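Local structure of LbaCas13a H328A (C2c2) (Lachnospiraceae bacterium NK4A179, 5WLH) at residues A509-V518 with L592-Y600; G66-E74 with V92-L103. The protein binds a CRISPR guide RNA and, as a Cas13a (C2c2) nuclease, probably uses it to recognise and cleave RNA targets. All coordinates share one frame; numbering follows the deposited sequence.

Contact 1: A509-V518 with L592-Y600; sequences AARHLSSQTV and LTDLKDVIY
Leu592 opens the contact by pushing its methyls against Leu513 and Thr517. Its CD1 lies 3.8 Å from Leu513 CD1, the two leucines sliding past each other in opposite directions, while CD2 reaches Thr517 CB at 4.0 Å and, more loosely, Val518 CG1. Thr517 OG1, between backbone N and carbonyl carbon (chi1 55°), donates to Leu513 O at 2.7 Å, yet CB, CG2 and OG1 all still lie against the Leu592 methyls. A glycine here removes hydroxyl and methyl, and would probably leave Leu513 O without that donor and a gap beside Leu592. One turn on, Leu595 CB meets Leu513 CD2 at 3.7 Å, the side chains crossing at about a right angle. Ile599 then closes the row: its CD1 touches the same Leu513 CD2 at 3.8 Å and Ala509 CB at 4.1 Å, and its CG2 rests on Ala510, whose small side chain lets the backbones come nearest. No hydrogen bond joins the segments, which run antiparallel at 163° with axes 10.3 Å apart. This buried apolar seam ties the C-terminal end of helix 486-517 to helix 588-602, with Ile563 of helix 559-564 against Leu592 and Leu595, and Ile908 of helix 901-911 against Leu595 and Ile599.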
loop_
_atom_site.group_PDB
_atom_site.type_symbol
_atom_site.label_atom_id
_atom_site.label_comp_id
_atom_site.label_asym_id
_atom_site.label_seq_id
_atom_site.Cartn_x
_atom_site.Cartn_y
_atom_site.Cartn_z
ATOM N N ALA A 509 -18.864 6.845 0.561
ATOM C CA ALA A 509 -19.978 7.515 1.214
ATOM C C ALA A 509 -20.971 8.004 0.174
ATOM O O ALA A 509 -22.189 7.855 0.344
ATOM C CB ALA A 509 -19.471 8.686 2.061
ATOM N N ALA A 510 -20.459 8.578 -0.918
ATOM C CA ALA A 510 -21.327 9.027 -2.004
ATOM C C ALA A 510 -22.083 7.857 -2.613
ATOM O O ALA A 510 -23.295 7.935 -2.854
ATOM C CB ALA A 510 -20.493 9.753 -3.064
ATOM N N ARG A 511 -21.377 6.754 -2.877
ATOM C CA ARG A 511 -22.028 5.554 -3.392
ATOM C C ARG A 511 -23.149 5.095 -2.468
ATOM O O ARG A 511 -24.278 4.837 -2.914
ATOM C CB ARG A 511 -20.991 4.436 -3.574
ATOM C CG ARG A 511 -21.613 3.112 -4.002
ATOM C CD ARG A 511 -22.426 3.313 -5.290
ATOM N NE ARG A 511 -22.915 2.047 -5.830
ATOM C CZ ARG A 511 -23.488 1.932 -7.022
ATOM N NH1 ARG A 511 -23.653 3.010 -7.787
ATOM N NH2 ARG A 511 -23.893 0.745 -7.449
ATOM N N HIS A 512 -22.859 4.969 -1.168
ATOM C CA HIS A 512 -23.877 4.470 -0.253
ATOM C C HIS A 512 -25.076 5.407 -0.199
ATOM O O HIS A 512 -26.224 4.956 -0.265
ATOM C CB HIS A 512 -23.283 4.242 1.129
ATOM C CG HIS A 512 -22.212 3.200 1.122
ATOM N ND1 HIS A 512 -21.218 3.134 2.072
ATOM C CD2 HIS A 512 -21.973 2.194 0.252
ATOM C CE1 HIS A 512 -20.414 2.124 1.792
ATOM N NE2 HIS A 512 -20.849 1.538 0.690
ATOM N N LEU A 513 -24.836 6.711 -0.083
ATOM C CA LEU A 513 -25.963 7.641 -0.053
ATOM C C LEU A 513 -26.748 7.589 -1.357
ATOM O O LEU A 513 -27.979 7.700 -1.356
ATOM C CB LEU A 513 -25.477 9.063 0.211
ATOM C CG LEU A 513 -26.551 10.170 0.211
ATOM C CD1 LEU A 513 -27.718 9.832 1.140
ATOM C CD2 LEU A 513 -25.919 11.474 0.621
ATOM N N SER A 514 -26.054 7.444 -2.483
ATOM C CA SER A 514 -26.747 7.428 -3.770
ATOM C C SER A 514 -27.523 6.134 -3.979
ATOM O O SER A 514 -28.532 6.124 -4.697
ATOM C CB SER A 514 -25.744 7.629 -4.908
ATOM O OG SER A 514 -25.241 6.401 -5.388
ATOM N N SER A 515 -27.079 5.050 -3.343
ATOM C CA SER A 515 -27.471 3.706 -3.772
ATOM C C SER A 515 -28.976 3.484 -3.669
ATOM O O SER A 515 -29.561 2.779 -4.504
ATOM C CB SER A 515 -26.713 2.654 -2.958
ATOM O OG SER A 515 -27.108 2.666 -1.606
ATOM N N GLN A 516 -29.622 4.070 -2.663
ATOM C CA GLN A 516 -31.051 3.899 -2.463
ATOM C C GLN A 516 -31.856 5.168 -2.694
ATOM O O GLN A 516 -33.085 5.122 -2.603
ATOM C CB GLN A 516 -31.332 3.391 -1.052
ATOM C CG GLN A 516 -30.910 1.974 -0.790
ATOM C CD GLN A 516 -31.492 1.492 0.509
ATOM O OE1 GLN A 516 -32.658 1.108 0.569
ATOM N NE2 GLN A 516 -30.700 1.554 1.572
ATOM N N THR A 517 -31.214 6.301 -2.964
ATOM C CA THR A 517 -31.955 7.535 -3.187
ATOM C C THR A 517 -32.136 7.870 -4.656
ATOM O O THR A 517 -33.145 8.484 -5.017
ATOM C CB THR A 517 -31.266 8.721 -2.501
ATOM O OG1 THR A 517 -29.912 8.807 -2.957
ATOM C CG2 THR A 517 -31.292 8.574 -0.983
ATOM N N VAL A 518 -31.190 7.495 -5.519
ATOM C CA VAL A 518 -31.242 7.886 -6.920
ATOM C C VAL A 518 -30.929 6.694 -7.812
ATOM O O VAL A 518 -30.295 5.717 -7.403
ATOM C CB VAL A 518 -30.280 9.059 -7.252
ATOM C CG1 VAL A 518 -30.648 10.302 -6.463
ATOM C CG2 VAL A 518 -28.815 8.645 -7.004
ATOM N N LEU A 592 -31.464 15.650 1.056
ATOM C CA LEU A 592 -30.543 14.835 0.263
ATOM C C LEU A 592 -29.432 15.679 -0.346
ATOM O O LEU A 592 -28.257 15.279 -0.353
ATOM C CB LEU A 592 -31.312 14.111 -0.841
ATOM C CG LEU A 592 -30.462 13.302 -1.818
ATOM C CD1 LEU A 592 -29.759 12.208 -1.015
ATOM C CD2 LEU A 592 -31.323 12.705 -2.919
ATOM N N THR A 593 -29.788 16.859 -0.857
ATOM C CA THR A 593 -28.819 17.725 -1.511
ATOM C C THR A 593 -27.789 18.244 -0.521
ATOM O O THR A 593 -26.603 18.372 -0.852
ATOM C CB THR A 593 -29.553 18.885 -2.202
ATOM O OG1 THR A 593 -30.139 18.406 -3.412
ATOM C CG2 THR A 593 -28.591 20.020 -2.531
ATOM N N ASP A 594 -28.212 18.523 0.708
ATOM C CA ASP A 594 -27.259 19.008 1.694
ATOM C C ASP A 594 -26.262 17.920 2.082
ATOM O O ASP A 594 -25.060 18.182 2.175
ATOM C CB ASP A 594 -27.998 19.536 2.912
ATOM C CG ASP A 594 -28.325 21.011 2.783
ATOM O OD1 ASP A 594 -27.989 21.628 1.744
ATOM O OD2 ASP A 594 -28.910 21.551 3.726
ATOM N N LEU A 595 -26.738 16.695 2.297
ATOM C CA LEU A 595 -25.820 15.596 2.591
ATOM C C LEU A 595 -24.860 15.348 1.432
ATOM O O LEU A 595 -23.659 15.125 1.644
ATOM C CB LEU A 595 -26.612 14.331 2.903
ATOM C CG LEU A 595 -27.435 14.389 4.189
ATOM C CD1 LEU A 595 -28.257 13.116 4.262
ATOM C CD2 LEU A 595 -26.562 14.537 5.425
ATOM N N LYS A 596 -25.378 15.369 0.201
ATOM C CA LYS A 596 -24.540 15.278 -0.986
ATOM C C LYS A 596 -23.489 16.381 -1.005
ATOM O O LYS A 596 -22.331 16.133 -1.348
ATOM C CB LYS A 596 -25.418 15.361 -2.238
ATOM C CG LYS A 596 -24.670 15.325 -3.552
ATOM C CD LYS A 596 -25.592 15.688 -4.716
ATOM C CE LYS A 596 -25.917 17.178 -4.755
ATOM N NZ LYS A 596 -24.762 18.046 -5.156
ATOM N N ASP A 597 -23.881 17.608 -0.642
ATOM C CA ASP A 597 -22.940 18.723 -0.616
ATOM C C ASP A 597 -21.873 18.552 0.460
ATOM O O ASP A 597 -20.729 18.970 0.265
ATOM C CB ASP A 597 -23.675 20.037 -0.366
ATOM C CG ASP A 597 -24.465 20.504 -1.560
ATOM O OD1 ASP A 597 -24.261 19.957 -2.664
ATOM O OD2 ASP A 597 -25.302 21.420 -1.382
ATOM N N VAL A 598 -22.236 18.025 1.635
ATOM C CA VAL A 598 -21.213 17.772 2.644
ATOM C C VAL A 598 -20.162 16.829 2.089
ATOM O O VAL A 598 -18.957 17.086 2.187
ATOM C CB VAL A 598 -21.823 17.198 3.932
ATOM C CG1 VAL A 598 -20.694 16.926 4.922
ATOM C CG2 VAL A 598 -22.835 18.166 4.520
ATOM N N ILE A 599 -20.611 15.722 1.497
ATOM C CA ILE A 599 -19.675 14.711 1.013
ATOM C C ILE A 599 -18.821 15.295 -0.096
ATOM O O ILE A 599 -17.596 15.142 -0.103
ATOM C CB ILE A 599 -20.427 13.455 0.542
ATOM C CG1 ILE A 599 -21.134 12.787 1.717
ATOM C CG2 ILE A 599 -19.470 12.433 -0.153
ATOM C CD1 ILE A 599 -22.145 11.735 1.275
ATOM N N TYR A 600 -19.469 15.980 -1.049
ATOM C CA TYR A 600 -18.745 16.584 -2.156
ATOM C C TYR A 600 -17.672 17.542 -1.654
ATOM O O TYR A 600 -16.592 17.625 -2.237
ATOM C CB TYR A 600 -19.709 17.319 -3.093
ATOM C CG TYR A 600 -18.967 18.031 -4.186
ATOM C CD1 TYR A 600 -18.426 17.323 -5.249
ATOM C CD2 TYR A 600 -18.758 19.407 -4.126
ATOM C CE1 TYR A 600 -17.710 17.961 -6.236
ATOM C CE2 TYR A 600 -18.058 20.059 -5.108
ATOM C CZ TYR A 600 -17.532 19.335 -6.156
ATOM O OH TYR A 600 -16.825 19.990 -7.111
#

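Contact 2: G66-E74 with V92-L103; sequences GKLYRIFNE and VKKINRRNGLVL
Leu101 O, at the centre of an inverse gamma turn, accepts a hydrogen bond from each of two waters that carry the contact across to the 66-74 loop. The first water also donates to Tyr69 O and accepts from Leu103 N. The second donates to Asn96 OD1 at 2.7 Å and accepts from Ile71 N, so the loop backbone and the asparagine amide are joined through it. The other end of that amide, Asn96 ND2, gives a direct bond to Phe72 O at 2.8 Å, with the carbonyl oxygen lying in the amide plane although the nitrogen stands 36° above the carbonyl plane. Bonded at both ends, the amide is held against rotation.

Arg70 folds over Asn96, its chain bent at chi2 (-82°), with CB and CD both 3.4 Å from Asn96 OD1. The bend brings NE to Asn96 O at 2.9 Å, on a lone pair in the carbonyl plane, while NH1 returns to Tyr69 O of its own loop. Val102 CG1 covers one guanidinium face. The NE bond occupies the carbonyl of the last residue of helix 83-96, where no further helical turn follows to supply an N-H. At the far end of the loop, Glu74 O accepts from Lys93 NZ at 2.6 Å.

Alongside these polar bonds, Phe72 CB packs on Val92 CG1 at 3.6 Å, and Ile71 CG1 meets Leu101 CD2 at 3.5 Å. The contact thus fastens the loop between helices 51-64 and 83-96 to the end of the latter. Helix 175-185 adds Ile181 and Tyr185 against Phe72 and Val92, helix 158-166 packs on Ile95 and Leu101, and helix 218-230 on Tyr69, Ile71 and Leu103.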
loop_
_atom_site.group_PDB
_atom_site.type_symbol
_atom_site.label_atom_id
_atom_site.label_comp_id
_atom_site.label_asym_id
_atom_site.label_seq_id
_atom_site.Cartn_x
_atom_site.Cartn_y
_atom_site.Cartn_z
ATOM N N GLY A 66 33.720 -10.980 10.117
ATOM C CA GLY A 66 35.018 -11.504 9.716
ATOM C C GLY A 66 35.203 -12.977 10.033
ATOM O O GLY A 66 35.552 -13.773 9.160
ATOM N N LYS A 67 34.974 -13.364 11.285
ATOM C CA LYS A 67 35.391 -14.697 11.701
ATOM C C LYS A 67 34.368 -15.777 11.371
ATOM O O LYS A 67 34.701 -16.967 11.433
ATOM C CB LYS A 67 35.725 -14.702 13.199
ATOM C CG LYS A 67 37.203 -14.394 13.500
ATOM C CD LYS A 67 37.744 -13.286 12.589
ATOM C CE LYS A 67 39.245 -13.120 12.688
ATOM N NZ LYS A 67 39.666 -11.806 12.128
ATOM N N LEU A 68 33.147 -15.405 11.000
ATOM C CA LEU A 68 32.192 -16.365 10.468
ATOM C C LEU A 68 32.276 -16.488 8.948
ATOM O O LEU A 68 31.454 -17.186 8.348
ATOM C CB LEU A 68 30.771 -15.982 10.891
ATOM C CG LEU A 68 30.384 -16.342 12.330
ATOM C CD1 LEU A 68 28.985 -15.834 12.652
ATOM C CD2 LEU A 68 30.482 -17.846 12.564
ATOM N N TYR A 69 33.251 -15.832 8.319
ATOM C CA TYR A 69 33.356 -15.834 6.864
ATOM C C TYR A 69 33.607 -17.244 6.343
ATOM O O TYR A 69 34.536 -17.927 6.786
ATOM C CB TYR A 69 34.482 -14.894 6.428
ATOM C CG TYR A 69 34.575 -14.675 4.939
ATOM C CD1 TYR A 69 35.188 -15.616 4.116
ATOM C CD2 TYR A 69 34.058 -13.528 4.353
ATOM C CE1 TYR A 69 35.273 -15.422 2.757
ATOM C CE2 TYR A 69 34.149 -13.320 2.993
ATOM C CZ TYR A 69 34.753 -14.270 2.198
ATOM O OH TYR A 69 34.839 -14.066 0.839
ATOM N N ARG A 70 32.761 -17.680 5.409
ATOM C CA ARG A 70 32.915 -18.953 4.719
ATOM C C ARG A 70 32.595 -18.770 3.246
ATOM O O ARG A 70 31.682 -18.019 2.893
ATOM C CB ARG A 70 32.006 -20.048 5.306
ATOM C CG ARG A 70 32.223 -20.309 6.792
ATOM C CD ARG A 70 33.414 -21.226 7.006
ATOM N NE ARG A 70 33.574 -21.641 8.397
ATOM C CZ ARG A 70 34.080 -20.870 9.356
ATOM N NH1 ARG A 70 34.459 -19.627 9.080
ATOM N NH2 ARG A 70 34.202 -21.341 10.595
ATOM N N ILE A 71 33.351 -19.472 2.396
ATOM C CA ILE A 71 33.136 -19.402 0.952
ATOM C C ILE A 71 31.728 -19.870 0.595
ATOM O O ILE A 71 31.078 -19.309 -0.297
ATOM C CB ILE A 71 34.209 -20.233 0.220
ATOM C CG1 ILE A 71 35.606 -19.671 0.496
ATOM C CG2 ILE A 71 33.924 -20.305 -1.275
ATOM C CD1 ILE A 71 35.759 -18.228 0.141
ATOM N N PHE A 72 31.233 -20.890 1.292
ATOM C CA PHE A 72 29.940 -21.500 1.007
ATOM C C PHE A 72 28.972 -21.282 2.170
ATOM O O PHE A 72 29.363 -21.388 3.336
ATOM C CB PHE A 72 30.106 -22.998 0.744
ATOM C CG PHE A 72 30.926 -23.312 -0.482
ATOM C CD1 PHE A 72 30.434 -23.032 -1.747
ATOM C CD2 PHE A 72 32.181 -23.894 -0.369
ATOM C CE1 PHE A 72 31.184 -23.322 -2.887
ATOM C CE2 PHE A 72 32.936 -24.188 -1.502
ATOM C CZ PHE A 72 32.435 -23.901 -2.760
ATOM N N ASN A 73 27.707 -21.004 1.844
ATOM C CA ASN A 73 26.657 -20.771 2.832
ATOM C C ASN A 73 26.129 -22.092 3.394
ATOM O O ASN A 73 26.679 -23.172 3.154
ATOM C CB ASN A 73 25.506 -19.985 2.215
ATOM C CG ASN A 73 25.894 -18.577 1.838
ATOM O OD1 ASN A 73 26.724 -17.948 2.494
ATOM N ND2 ASN A 73 25.304 -18.078 0.757
ATOM N N GLU A 74 25.013 -21.999 4.122
ATOM C CA GLU A 74 24.359 -23.121 4.806
ATOM C C GLU A 74 25.345 -23.911 5.650
ATOM O O GLU A 74 26.331 -23.362 6.142
ATOM C CB GLU A 74 23.661 -24.052 3.808
ATOM C CG GLU A 74 22.182 -23.737 3.589
ATOM C CD GLU A 74 21.314 -24.096 4.787
ATOM O OE1 GLU A 74 21.049 -25.299 5.001
ATOM O OE2 GLU A 74 20.896 -23.172 5.517
ATOM N N VAL A 92 29.913 -29.255 1.545
ATOM C CA VAL A 92 30.054 -27.859 1.952
ATOM C C VAL A 92 30.438 -27.770 3.425
ATOM O O VAL A 92 31.352 -27.028 3.803
ATOM C CB VAL A 92 28.756 -27.086 1.657
ATOM C CG1 VAL A 92 28.689 -25.823 2.489
ATOM C CG2 VAL A 92 28.662 -26.761 0.178
ATOM N N LYS A 93 29.761 -28.544 4.276
ATOM C CA LYS A 93 30.002 -28.449 5.712
ATOM C C LYS A 93 31.419 -28.864 6.071
ATOM O O LYS A 93 32.056 -28.236 6.924
ATOM C CB LYS A 93 28.974 -29.286 6.472
ATOM C CG LYS A 93 27.587 -28.644 6.516
ATOM C CD LYS A 93 27.623 -27.296 7.235
ATOM C CE LYS A 93 27.644 -26.116 6.263
ATOM N NZ LYS A 93 28.258 -24.891 6.858
ATOM N N LYS A 94 31.939 -29.904 5.420
ATOM C CA LYS A 94 33.307 -30.330 5.694
ATOM C C LYS A 94 34.312 -29.272 5.254
ATOM O O LYS A 94 35.323 -29.047 5.929
ATOM C CB LYS A 94 33.588 -31.664 5.005
ATOM C CG LYS A 94 32.808 -32.833 5.592
ATOM C CD LYS A 94 32.817 -34.039 4.666
ATOM C CE LYS A 94 32.479 -35.324 5.418
ATOM N NZ LYS A 94 33.622 -35.824 6.243
ATOM N N ILE A 95 34.050 -28.609 4.124
ATOM C CA ILE A 95 34.927 -27.531 3.678
ATOM C C ILE A 95 34.918 -26.386 4.678
ATOM O O ILE A 95 35.947 -25.734 4.901
ATOM C CB ILE A 95 34.509 -27.059 2.271
ATOM C CG1 ILE A 95 34.739 -28.169 1.247
ATOM C CG2 ILE A 95 35.258 -25.780 1.875
ATOM C CD1 ILE A 95 34.376 -27.770 -0.166
ATOM N N ASN A 96 33.770 -26.134 5.313
ATOM C CA ASN A 96 33.620 -25.024 6.246
ATOM C C ASN A 96 34.016 -25.375 7.677
ATOM O O ASN A 96 34.238 -24.459 8.480
ATOM C CB ASN A 96 32.172 -24.519 6.241
ATOM C CG ASN A 96 31.861 -23.640 5.043
ATOM O OD1 ASN A 96 32.761 -23.213 4.311
ATOM N ND2 ASN A 96 30.582 -23.350 4.845
ATOM N N ARG A 97 34.106 -26.662 8.017
ATOM C CA ARG A 97 34.500 -27.067 9.361
ATOM C C ARG A 97 35.952 -26.678 9.630
ATOM O O ARG A 97 36.709 -26.323 8.722
ATOM C CB ARG A 97 34.318 -28.573 9.554
ATOM C CG ARG A 97 32.888 -29.008 9.862
ATOM C CD ARG A 97 32.850 -30.285 10.703
ATOM N NE ARG A 97 32.553 -30.024 12.112
ATOM C CZ ARG A 97 33.471 -29.814 13.052
ATOM N NH1 ARG A 97 34.762 -29.826 12.744
ATOM N NH2 ARG A 97 33.097 -29.590 14.305
ATOM N N ARG A 98 36.340 -26.758 10.904
ATOM C CA ARG A 98 37.691 -26.371 11.286
ATOM C C ARG A 98 38.711 -27.254 10.572
ATOM O O ARG A 98 38.425 -28.400 10.213
ATOM C CB ARG A 98 37.857 -26.441 12.814
ATOM C CG ARG A 98 39.301 -26.621 13.295
ATOM C CD ARG A 98 39.401 -27.096 14.737
ATOM N NE ARG A 98 39.236 -26.001 15.696
ATOM C CZ ARG A 98 40.120 -25.024 15.897
ATOM N NH1 ARG A 98 41.254 -24.984 15.208
ATOM N NH2 ARG A 98 39.870 -24.079 16.795
ATOM N N ASN A 99 39.891 -26.678 10.322
ATOM C CA ASN A 99 40.960 -27.260 9.512
ATOM C C ASN A 99 40.593 -27.260 8.032
ATOM O O ASN A 99 41.420 -27.614 7.187
ATOM C CB ASN A 99 41.314 -28.678 9.966
ATOM C CG ASN A 99 41.729 -28.733 11.415
ATOM O OD1 ASN A 99 41.011 -29.274 12.255
ATOM N ND2 ASN A 99 42.891 -28.160 11.721
ATOM N N GLY A 100 39.354 -26.876 7.712
ATOM C CA GLY A 100 38.931 -26.683 6.339
ATOM C C GLY A 100 39.309 -25.305 5.840
ATOM O O GLY A 100 40.303 -24.711 6.274
ATOM N N LEU A 101 38.508 -24.783 4.913
ATOM C CA LEU A 101 38.738 -23.446 4.363
ATOM C C LEU A 101 38.080 -22.424 5.286
ATOM O O LEU A 101 36.994 -21.897 5.032
ATOM C CB LEU A 101 38.213 -23.350 2.938
ATOM C CG LEU A 101 38.676 -22.127 2.149
ATOM C CD1 LEU A 101 40.194 -22.048 2.102
ATOM C CD2 LEU A 101 38.101 -22.158 0.746
ATOM N N VAL A 102 38.766 -22.146 6.388
ATOM C CA VAL A 102 38.332 -21.173 7.381
ATOM C C VAL A 102 39.356 -20.049 7.362
ATOM O O VAL A 102 40.438 -20.163 7.953
ATOM C CB VAL A 102 38.199 -21.798 8.771
ATOM C CG1 VAL A 102 37.738 -20.753 9.783
ATOM C CG2 VAL A 102 37.240 -22.963 8.708
ATOM N N LEU A 103 39.014 -18.959 6.669
ATOM C CA LEU A 103 39.978 -17.891 6.430
ATOM C C LEU A 103 40.469 -17.273 7.729
ATOM O O LEU A 103 41.640 -16.895 7.837
ATOM C CB LEU A 103 39.353 -16.818 5.539
ATOM C CG LEU A 103 39.699 -16.866 4.056
ATOM C CD1 LEU A 103 39.515 -15.488 3.450
ATOM C CD2 LEU A 103 41.128 -17.364 3.859
HETATM O O HOH W 1 36.517 -19.082 5.145
HETATM O O HOH W 2 34.789 -21.691 3.448
#

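In the fold
The two contacts lie on opposite sides of the chain's centre, 69 Å between their own centres and about 49 Å between nearest atoms, and they do not touch. They come in series: contact 2 closes at residue 103, long before contact 1 opens at 509. They share no helix. Contact 2 ties a loop to helix 83-96 within a bundle near the N-terminus, whereas contact 1 pairs helices 486-517 and 588-602 in another part of this largely helical protein. Both are buried, with nearest atoms about 10 Å (contact 2) and 12 Å (contact 1) from the bound RNA, consistent with separate parts of the protein framework arranged around the guide rather than one continuous core.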